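Local coordinates for glycine betaine, L-proline ABC transporter, glycine/betaine/L-proline-binding protein (ProX) (Borrelia burgdorferi, PDB 3TMG) that binds trimethyl glycine (glycine betaine) and probably delivers it to an ABC transporter of the cell membrane, as substrate-binding proteins of this family do, at residues G26-V34 and F231-M242; L35-Y44 and D221-F231. All coordinates share one frame; numbering follows the deposited sequence.

Contact 1 of 2, residues G26-V34 and F231-M242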
loop_
_atom_site.group_PDB
_atom_site.type_symbol
_atom_site.label_atom_id
_atom_site.label_comp_id
_atom_site.label_asym_id
_atom_site.label_seq_id
_atom_site.Cartn_x
_atom_site.Cartn_y
_atom_site.Cartn_z
ATOM N N GLY A 26 -1.418 1.067 -5.974
ATOM C CA GLY A 26 -2.403 2.148 -6.073
ATOM C C GLY A 26 -2.532 3.105 -4.887
ATOM O O GLY A 26 -2.557 4.325 -5.084
ATOM N N GLY A 27 -2.666 2.603 -3.657
ATOM C CA GLY A 27 -2.901 3.524 -2.562
ATOM C C GLY A 27 -1.619 4.341 -2.260
ATOM O O GLY A 27 -1.657 5.559 -1.986
ATOM N N GLU A 28 -0.482 3.675 -2.289
ATOM C CA GLU A 28 0.777 4.350 -1.967
ATOM C C GLU A 28 1.196 5.367 -3.035
ATOM O O GLU A 28 1.743 6.410 -2.716
ATOM C CB GLU A 28 1.898 3.297 -1.742
ATOM C CG GLU A 28 1.700 2.659 -0.344
ATOM C CD GLU A 28 0.357 1.927 -0.102
ATOM O OE1 GLU A 28 -0.054 1.091 -0.991
ATOM O OE2 GLU A 28 -0.268 2.109 1.028
ATOM N N THR A 29 0.977 5.046 -4.297
ATOM C CA THR A 29 1.154 6.025 -5.374
ATOM C C THR A 29 0.165 7.227 -5.206
ATOM O O THR A 29 0.578 8.371 -5.393
ATOM C CB THR A 29 0.921 5.357 -6.714
ATOM O OG1 THR A 29 1.841 4.252 -6.856
ATOM C CG2 THR A 29 1.077 6.344 -7.891
ATOM N N ALA A 30 -1.108 6.973 -4.906
ATOM C CA ALA A 30 -2.067 8.090 -4.586
ATOM C C ALA A 30 -1.589 8.987 -3.464
ATOM O O ALA A 30 -1.497 10.228 -3.616
ATOM C CB ALA A 30 -3.464 7.575 -4.275
ATOM N N ALA A 31 -1.275 8.387 -2.320
ATOM C CA ALA A 31 -0.737 9.169 -1.172
ATOM C C ALA A 31 0.528 9.939 -1.471
ATOM O O ALA A 31 0.694 11.099 -1.039
ATOM C CB ALA A 31 -0.486 8.263 0.039
ATOM N N THR A 32 1.460 9.303 -2.193
ATOM C CA THR A 32 2.759 9.915 -2.450
ATOM C C THR A 32 2.647 11.122 -3.409
ATOM O O THR A 32 3.266 12.173 -3.181
ATOM C CB THR A 32 3.784 8.835 -2.923
ATOM O OG1 THR A 32 3.867 7.845 -1.869
ATOM C CG2 THR A 32 5.162 9.457 -3.075
ATOM N N ASN A 33 1.828 10.971 -4.458
ATOM C CA ASN A 33 1.505 12.093 -5.347
ATOM C C ASN A 33 0.732 13.225 -4.665
ATOM O O ASN A 33 1.025 14.405 -4.909
ATOM C CB ASN A 33 0.788 11.611 -6.618
ATOM C CG ASN A 33 1.757 11.116 -7.687
ATOM O OD1 ASN A 33 2.199 11.902 -8.506
ATOM N ND2 ASN A 33 2.053 9.793 -7.718
ATOM N N VAL A 34 -0.192 12.879 -3.781
ATOM C CA VAL A 34 -0.854 13.935 -2.958
ATOM C C VAL A 34 0.190 14.719 -2.145
ATOM O O VAL A 34 0.203 15.943 -2.209
ATOM C CB VAL A 34 -1.925 13.370 -2.012
ATOM C CG1 VAL A 34 -2.366 14.426 -0.962
ATOM C CG2 VAL A 34 -3.123 12.926 -2.830
ATOM N N PHE A 231 0.315 14.025 8.236
ATOM C CA PHE A 231 -0.434 13.395 7.147
ATOM C C PHE A 231 -1.305 12.239 7.693
ATOM O O PHE A 231 -0.785 11.311 8.294
ATOM C CB PHE A 231 0.535 12.862 6.099
ATOM C CG PHE A 231 -0.124 12.030 5.028
ATOM C CD1 PHE A 231 -1.079 12.594 4.201
ATOM C CD2 PHE A 231 0.213 10.682 4.863
ATOM C CE1 PHE A 231 -1.692 11.816 3.207
ATOM C CE2 PHE A 231 -0.399 9.886 3.865
ATOM C CZ PHE A 231 -1.343 10.455 3.050
ATOM N N TYR A 232 -2.599 12.281 7.410
ATOM C CA TYR A 232 -3.515 11.238 7.869
ATOM C C TYR A 232 -4.722 11.282 6.950
ATOM O O TYR A 232 -5.225 12.374 6.623
ATOM C CB TYR A 232 -3.980 11.491 9.338
ATOM C CG TYR A 232 -4.754 10.312 9.856
ATOM C CD1 TYR A 232 -6.150 10.206 9.644
ATOM C CD2 TYR A 232 -4.074 9.251 10.454
ATOM C CE1 TYR A 232 -6.848 9.078 10.087
ATOM C CE2 TYR A 232 -4.730 8.131 10.887
ATOM C CZ TYR A 232 -6.106 8.049 10.711
ATOM O OH TYR A 232 -6.679 6.890 11.148
ATOM N N TRP A 233 -5.199 10.120 6.534
ATOM C CA TRP A 233 -6.477 10.113 5.818
ATOM C C TRP A 233 -7.206 8.798 5.946
ATOM O O TRP A 233 -6.681 7.854 6.566
ATOM C CB TRP A 233 -6.269 10.536 4.351
ATOM C CG TRP A 233 -5.390 9.634 3.509
ATOM C CD1 TRP A 233 -4.609 8.540 3.898
ATOM C CD2 TRP A 233 -5.227 9.734 2.060
ATOM N NE1 TRP A 233 -3.974 7.991 2.799
ATOM C CE2 TRP A 233 -4.341 8.654 1.661
ATOM C CE3 TRP A 233 -5.729 10.610 1.082
ATOM C CZ2 TRP A 233 -3.982 8.446 0.328
ATOM C CZ3 TRP A 233 -5.360 10.407 -0.254
ATOM C CH2 TRP A 233 -4.498 9.352 -0.619
ATOM N N SER A 234 -8.390 8.738 5.309
ATOM C CA SER A 234 -9.356 7.665 5.527
ATOM C C SER A 234 -9.995 7.223 4.212
ATOM O O SER A 234 -9.820 7.863 3.182
ATOM C CB SER A 234 -10.444 8.135 6.511
ATOM O OG SER A 234 -9.860 8.709 7.654
ATOM N N ASP A 235 -10.730 6.109 4.265
ATOM C CA ASP A 235 -11.371 5.502 3.091
ATOM C C ASP A 235 -12.132 6.484 2.224
ATOM O O ASP A 235 -12.125 6.364 1.003
ATOM C CB ASP A 235 -12.394 4.435 3.570
ATOM C CG ASP A 235 -11.722 3.105 3.915
ATOM O OD1 ASP A 235 -10.497 3.049 3.914
ATOM O OD2 ASP A 235 -12.411 2.100 4.193
ATOM N N ASP A 236 -12.867 7.412 2.835
ATOM C CA ASP A 236 -13.675 8.287 1.992
ATOM C C ASP A 236 -12.845 9.207 1.105
ATOM O O ASP A 236 -13.380 9.703 0.123
ATOM C CB ASP A 236 -14.660 9.103 2.787
ATOM C CG ASP A 236 -13.989 10.117 3.618
ATOM O OD1 ASP A 236 -12.827 9.931 4.011
ATOM O OD2 ASP A 236 -14.629 11.124 3.893
ATOM N N LEU A 237 -11.564 9.440 1.450
ATOM C CA LEU A 237 -10.641 10.190 0.550
ATOM C C LEU A 237 -9.813 9.272 -0.376
ATOM O O LEU A 237 -9.692 9.510 -1.594
ATOM C CB LEU A 237 -9.687 11.076 1.371
ATOM C CG LEU A 237 -10.447 12.084 2.281
ATOM C CD1 LEU A 237 -9.452 12.960 3.044
ATOM C CD2 LEU A 237 -11.388 12.954 1.438
ATOM N N ILE A 238 -9.229 8.228 0.197
ATOM C CA ILE A 238 -8.275 7.387 -0.571
ATOM C C ILE A 238 -9.002 6.496 -1.589
ATOM O O ILE A 238 -8.503 6.329 -2.713
ATOM C CB ILE A 238 -7.317 6.565 0.363
ATOM C CG1 ILE A 238 -6.289 5.776 -0.453
ATOM C CG2 ILE A 238 -8.091 5.535 1.179
ATOM C CD1 ILE A 238 -5.151 5.131 0.367
ATOM N N LEU A 239 -10.159 5.927 -1.235
ATOM C CA LEU A 239 -10.821 4.999 -2.177
ATOM C C LEU A 239 -11.276 5.661 -3.478
ATOM O O LEU A 239 -10.984 5.125 -4.539
ATOM C CB LEU A 239 -11.956 4.138 -1.536
ATOM C CG LEU A 239 -11.427 3.034 -0.574
ATOM C CD1 LEU A 239 -12.544 2.444 0.259
ATOM C CD2 LEU A 239 -10.739 1.909 -1.375
ATOM N N PRO A 240 -11.952 6.831 -3.413
ATOM C CA PRO A 240 -12.315 7.462 -4.670
ATOM C C PRO A 240 -11.093 7.800 -5.536
ATOM O O PRO A 240 -11.167 7.734 -6.786
ATOM C CB PRO A 240 -12.956 8.765 -4.203
ATOM C CG PRO A 240 -13.713 8.327 -2.973
ATOM C CD PRO A 240 -12.666 7.471 -2.278
ATOM N N LEU A 241 -10.007 8.201 -4.873
ATOM C CA LEU A 241 -8.805 8.583 -5.594
ATOM C C LEU A 241 -8.140 7.372 -6.244
ATOM O O LEU A 241 -7.724 7.462 -7.419
ATOM C CB LEU A 241 -7.839 9.361 -4.709
ATOM C CG LEU A 241 -6.528 9.833 -5.366
ATOM C CD1 LEU A 241 -6.813 10.683 -6.635
ATOM C CD2 LEU A 241 -5.678 10.633 -4.380
ATOM N N MET A 242 -8.001 6.265 -5.492
ATOM C CA MET A 242 -7.413 5.022 -6.055
ATOM C C MET A 242 -8.273 4.561 -7.261
ATOM O O MET A 242 -7.748 4.217 -8.339
ATOM C CB MET A 242 -7.367 3.916 -4.986
ATOM C CG MET A 242 -6.398 4.153 -3.812
ATOM S SD MET A 242 -6.573 2.739 -2.667
ATOM C CE MET A 242 -6.428 1.360 -3.848
#
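Gly26 and Met242 bring the two backbones closest, 5.8 Å between their CA atoms, where the first turn of helix 26-34 meets helix 235-242. The axes of these segments approach to 9.5 Å at 107°, close to perpendicular, and the extended residues 231-234 run up to the second helix. Gly27 presents bare backbone: Met242 SD lies 3.8 Å from Gly27 CA, the Met242 chain bent at chi3 (49°), and Ile238 CD1 touches the same CA. One turn on, Ala31 CB packs against two neighbouring rings, 3.5 Å from Trp233 CZ2 and 3.8 Å from Phe231 CZ, obliquely to both. The Trp233 indole is sandwiched within its own segment, Phe231 CZ over one face and Ile238 CB over the opposite one, both offset toward the rim; its CG sits between backbone N and carbonyl carbon (chi1 63°), which helps to bring the six-membered ring against Ala30 and Ala31. Leu241 CD2 bridges Ala30 CB and Val34 CG2, 3.8 Å from each. On the far side of helix 26-34, Thr32 OG1 bonds to Glu28 O at 2.7 Å, and Glu28 OE2 accepts from Trp72 NE1 in the betaine pocket. No hydrogen bond joins the two segments: small residues against large apolar ones give a close, buried fit through van der Waals and apolar contact, beside the helix turn that carries the ligand-contacting Glu28.

Contact 2 of 2, residues L35-Y44 and D221-F231; sequences LKVVFEKMGY and DFDAYYVFDHF
Tyr44 OH meets the carboxylate of Asp221, 2.8 Å from OD1 and 2.9 Å from OD2; both hydrogen bonds are weak. Ring and carboxylate are nearly coplanar, 8° apart. Asp221 OD1 also caps helix 222-230, accepting from Ala224 N at 3.1 Å from above the carboxylate plane. A water joins Tyr44 OH to Asp223 OD2, to which it donates, and Tyr275 OH also bonds to that oxygen. At the other end of helix 222-230, His230 ND1 donates to Tyr226 O in the plane of the His230 ring, while Val227 O accepts from both His230 N and Phe231 N. Between these ends the contact is apolar. Val227 CB lies 3.6 Å from Phe39 CZ, and its CG2 is the same distance from Met42 SD. Phe39 and Phe228 cross at about a right angle as side chains, their ring planes oblique at 55°. Leu35 CD1 makes a CH-pi contact over one face of Phe231, 4.2 Å from the centroid. Gly43 ends helix 26-41 in a Schellman motif that leads to Tyr44. Two roughly antiparallel helices, their segments at 146°, thus pack through an apolar seam in a lobe of the periplasmic-binding-protein fold.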
loop_
_atom_site.group_PDB
_atom_site.type_symbol
_atom_site.label_atom_id
_atom_site.label_comp_id
_atom_site.label_asym_id
_atom_site.label_seq_id
_atom_site.Cartn_x
_atom_site.Cartn_y
_atom_site.Cartn_z
ATOM N N LEU A 35 1.069 14.023 -1.415
ATOM C CA LEU A 35 2.101 14.724 -0.644
ATOM C C LEU A 35 3.083 15.504 -1.522
ATOM O O LEU A 35 3.540 16.611 -1.164
ATOM C CB LEU A 35 2.805 13.792 0.331
ATOM C CG LEU A 35 1.991 13.447 1.592
ATOM C CD1 LEU A 35 2.869 12.719 2.606
ATOM C CD2 LEU A 35 1.348 14.650 2.308
ATOM N N LYS A 36 3.381 14.966 -2.704
ATOM C CA LYS A 36 4.190 15.722 -3.631
ATOM C C LYS A 36 3.550 17.105 -3.927
ATOM O O LYS A 36 4.226 18.139 -3.921
ATOM C CB LYS A 36 4.367 14.924 -4.922
ATOM C CG LYS A 36 5.280 15.636 -5.906
ATOM C CD LYS A 36 5.467 14.720 -7.108
ATOM C CE LYS A 36 5.514 15.559 -8.331
ATOM N NZ LYS A 36 6.866 15.451 -8.903
ATOM N N VAL A 37 2.259 17.102 -4.225
ATOM C CA VAL A 37 1.498 18.339 -4.512
ATOM C C VAL A 37 1.494 19.291 -3.305
ATOM O O VAL A 37 1.740 20.483 -3.446
ATOM C CB VAL A 37 0.064 17.997 -4.989
ATOM C CG1 VAL A 37 -0.780 19.262 -5.109
ATOM C CG2 VAL A 37 0.149 17.290 -6.347
ATOM N N VAL A 38 1.249 18.748 -2.116
ATOM C CA VAL A 38 1.299 19.525 -0.878
ATOM C C VAL A 38 2.670 20.223 -0.689
ATOM O O VAL A 38 2.718 21.465 -0.493
ATOM C CB VAL A 38 0.962 18.624 0.321
ATOM C CG1 VAL A 38 1.177 19.382 1.613
ATOM C CG2 VAL A 38 -0.474 18.122 0.195
ATOM N N PHE A 39 3.772 19.458 -0.799
ATOM C CA PHE A 39 5.114 20.043 -0.673
ATOM C C PHE A 39 5.419 21.084 -1.771
ATOM O O PHE A 39 6.041 22.116 -1.505
ATOM C CB PHE A 39 6.195 18.973 -0.629
ATOM C CG PHE A 39 6.331 18.296 0.691
ATOM C CD1 PHE A 39 6.605 19.030 1.844
ATOM C CD2 PHE A 39 6.235 16.908 0.797
ATOM C CE1 PHE A 39 6.739 18.385 3.079
ATOM C CE2 PHE A 39 6.383 16.273 2.013
ATOM C CZ PHE A 39 6.631 17.009 3.166
ATOM N N GLU A 40 4.994 20.821 -3.006
ATOM C CA GLU A 40 5.132 21.816 -4.069
ATOM C C GLU A 40 4.445 23.131 -3.722
ATOM O O GLU A 40 5.037 24.214 -3.952
ATOM C CB GLU A 40 4.621 21.315 -5.411
ATOM C CG GLU A 40 5.501 20.233 -6.013
ATOM C CD GLU A 40 4.903 19.586 -7.260
ATOM O OE1 GLU A 40 3.706 19.763 -7.567
ATOM O OE2 GLU A 40 5.654 18.877 -7.953
ATOM N N LYS A 41 3.219 23.052 -3.202
ATOM C CA LYS A 41 2.494 24.274 -2.848
ATOM C C LYS A 41 3.158 25.036 -1.711
ATOM O O LYS A 41 3.037 26.273 -1.645
ATOM C CB LYS A 41 1.037 24.004 -2.564
ATOM C CG LYS A 41 0.252 23.844 -3.849
ATOM C CD LYS A 41 -1.073 23.174 -3.585
ATOM C CE LYS A 41 -2.079 24.190 -3.054
ATOM N NZ LYS A 41 -1.976 25.467 -3.822
ATOM N N MET A 42 3.863 24.301 -0.838
ATOM C CA MET A 42 4.742 24.884 0.182
ATOM C C MET A 42 6.095 25.394 -0.349
ATOM O O MET A 42 6.892 25.935 0.431
ATOM C CB MET A 42 4.998 23.897 1.331
ATOM C CG MET A 42 3.757 23.499 2.108
ATOM S SD MET A 42 3.949 22.079 3.202
ATOM C CE MET A 42 5.361 22.557 4.224
ATOM N N GLY A 43 6.363 25.248 -1.647
ATOM C CA GLY A 43 7.582 25.846 -2.235
ATOM C C GLY A 43 8.764 24.885 -2.300
ATOM O O GLY A 43 9.898 25.306 -2.495
ATOM N N TYR A 44 8.504 23.583 -2.174
ATOM C CA TYR A 44 9.563 22.587 -2.316
ATOM C C TYR A 44 9.733 22.112 -3.758
ATOM O O TYR A 44 8.763 22.016 -4.536
ATOM C CB TYR A 44 9.235 21.339 -1.460
ATOM C CG TYR A 44 9.518 21.519 -0.006
ATOM C CD1 TYR A 44 8.691 22.303 0.773
ATOM C CD2 TYR A 44 10.641 20.928 0.596
ATOM C CE1 TYR A 44 8.949 22.496 2.124
ATOM C CE2 TYR A 44 10.918 21.127 1.952
ATOM C CZ TYR A 44 10.054 21.904 2.712
ATOM O OH TYR A 44 10.269 22.128 4.056
ATOM N N ASP A 221 14.855 19.841 8.688
ATOM C CA ASP A 221 13.780 20.508 7.997
ATOM C C ASP A 221 12.502 20.236 8.771
ATOM O O ASP A 221 11.774 19.277 8.502
ATOM C CB ASP A 221 13.686 20.024 6.544
ATOM C CG ASP A 221 12.651 20.776 5.735
ATOM O OD1 ASP A 221 11.845 21.562 6.307
ATOM O OD2 ASP A 221 12.637 20.566 4.501
ATOM N N PHE A 222 12.251 21.077 9.760
ATOM C CA PHE A 222 11.115 20.864 10.607
ATOM C C PHE A 222 9.779 20.982 9.890
ATOM O O PHE A 222 8.824 20.289 10.261
ATOM C CB PHE A 222 11.137 21.791 11.846
ATOM C CG PHE A 222 10.070 21.439 12.839
ATOM C CD1 PHE A 222 10.025 20.167 13.387
ATOM C CD2 PHE A 222 9.063 22.341 13.163
ATOM C CE1 PHE A 222 9.007 19.800 14.278
ATOM C CE2 PHE A 222 8.071 22.005 14.073
ATOM C CZ PHE A 222 8.038 20.737 14.628
ATOM N N ASP A 223 9.689 21.869 8.898
ATOM C CA ASP A 223 8.469 21.985 8.098
ATOM C C ASP A 223 8.131 20.682 7.360
ATOM O O ASP A 223 6.938 20.275 7.321
ATOM C CB ASP A 223 8.576 23.150 7.121
ATOM C CG ASP A 223 8.539 24.509 7.824
ATOM O OD1 ASP A 223 8.144 24.590 9.003
ATOM O OD2 ASP A 223 8.910 25.482 7.178
ATOM N N ALA A 224 9.154 20.029 6.784
ATOM C CA ALA A 224 8.932 18.757 6.073
ATOM C C ALA A 224 8.577 17.665 7.068
ATOM O O ALA A 224 7.665 16.892 6.820
ATOM C CB ALA A 224 10.128 18.320 5.218
ATOM N N TYR A 225 9.295 17.617 8.193
ATOM C CA TYR A 225 8.956 16.704 9.297
ATOM C C TYR A 225 7.503 16.850 9.734
ATOM O O TYR A 225 6.790 15.848 9.884
ATOM C CB TYR A 225 9.896 16.951 10.477
ATOM C CG TYR A 225 9.643 16.055 11.663
ATOM C CD1 TYR A 225 8.694 16.397 12.628
ATOM C CD2 TYR A 225 10.331 14.853 11.811
ATOM C CE1 TYR A 225 8.441 15.562 13.725
ATOM C CE2 TYR A 225 10.100 14.020 12.906
ATOM C CZ TYR A 225 9.160 14.380 13.867
ATOM O OH TYR A 225 8.892 13.555 14.962
ATOM N N TYR A 226 7.064 18.093 9.915
ATOM C CA TYR A 226 5.705 18.386 10.364
ATOM C C TYR A 226 4.673 17.794 9.408
ATOM O O TYR A 226 3.721 17.172 9.859
ATOM C CB TYR A 226 5.532 19.912 10.505
ATOM C CG TYR A 226 4.190 20.381 11.022
ATOM C CD1 TYR A 226 3.038 20.270 10.229
ATOM C CD2 TYR A 226 4.072 20.973 12.308
ATOM C CE1 TYR A 226 1.812 20.705 10.692
ATOM C CE2 TYR A 226 2.853 21.431 12.774
ATOM C CZ TYR A 226 1.741 21.312 11.959
ATOM O OH TYR A 226 0.525 21.740 12.447
ATOM N N VAL A 227 4.871 17.943 8.088
ATOM C CA VAL A 227 3.919 17.383 7.132
ATOM C C VAL A 227 3.886 15.844 7.236
ATOM O O VAL A 227 2.804 15.240 7.313
ATOM C CB VAL A 227 4.227 17.822 5.692
ATOM C CG1 VAL A 227 3.269 17.174 4.718
ATOM C CG2 VAL A 227 4.165 19.347 5.594
ATOM N N PHE A 228 5.056 15.202 7.246
ATOM C CA PHE A 228 5.087 13.752 7.442
ATOM C C PHE A 228 4.379 13.342 8.752
ATOM O O PHE A 228 3.663 12.311 8.806
ATOM C CB PHE A 228 6.532 13.208 7.426
ATOM C CG PHE A 228 7.166 13.134 6.032
ATOM C CD1 PHE A 228 6.622 12.314 5.038
ATOM C CD2 PHE A 228 8.319 13.846 5.739
ATOM C CE1 PHE A 228 7.212 12.223 3.770
ATOM C CE2 PHE A 228 8.914 13.774 4.462
ATOM C CZ PHE A 228 8.369 12.945 3.484
ATOM N N ASP A 229 4.572 14.149 9.791
ATOM C CA ASP A 229 4.028 13.833 11.120
ATOM C C ASP A 229 2.498 14.032 11.185
ATOM O O ASP A 229 1.824 13.376 11.985
ATOM C CB ASP A 229 4.752 14.710 12.158
ATOM C CG ASP A 229 4.573 14.221 13.594
ATOM O OD1 ASP A 229 4.405 13.012 13.870
ATOM O OD2 ASP A 229 4.600 15.085 14.461
ATOM N N HIS A 230 1.943 14.893 10.331
ATOM C CA HIS A 230 0.522 15.219 10.355
ATOM C C HIS A 230 -0.308 14.596 9.270
ATOM O O HIS A 230 -1.527 14.595 9.361
ATOM C CB HIS A 230 0.304 16.761 10.368
ATOM C CG HIS A 230 0.713 17.418 11.669
ATOM N ND1 HIS A 230 2.000 17.697 11.966
ATOM C CD2 HIS A 230 -0.053 17.854 12.763
ATOM C CE1 HIS A 230 2.047 18.284 13.193
ATOM N NE2 HIS A 230 0.794 18.370 13.664
ATOM N N PHE A 231 0.315 14.025 8.236
ATOM C CA PHE A 231 -0.434 13.395 7.147
ATOM C C PHE A 231 -1.305 12.239 7.693
ATOM O O PHE A 231 -0.785 11.311 8.294
ATOM C CB PHE A 231 0.535 12.862 6.099
ATOM C CG PHE A 231 -0.124 12.030 5.028
ATOM C CD1 PHE A 231 -1.079 12.594 4.201
ATOM C CD2 PHE A 231 0.213 10.682 4.863
ATOM C CE1 PHE A 231 -1.692 11.816 3.207
ATOM C CE2 PHE A 231 -0.399 9.886 3.865
ATOM C CZ PHE A 231 -1.343 10.455 3.050
HETATM O O HOH W 1 10.337 24.770 4.773
#

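In the fold
Helix 26-41 runs through both contacts: its first half packs in contact 1 and its second half in contact 2, and Phe231, at the junction after helix 222-230, serves both. Their centres lie about 16 Å apart. Contact 1 is the more central, about 10 Å from the middle of the chain and next to the betaine site; contact 2 lies about 20 Å out, away from that site, although most of its touching residues are also buried. The chemistry differs. The inner contact is apolar and relies on glycine and alanine, whereas the outer one, where large side chains come from both helices, adds a tyrosine, aspartate and water network at one end.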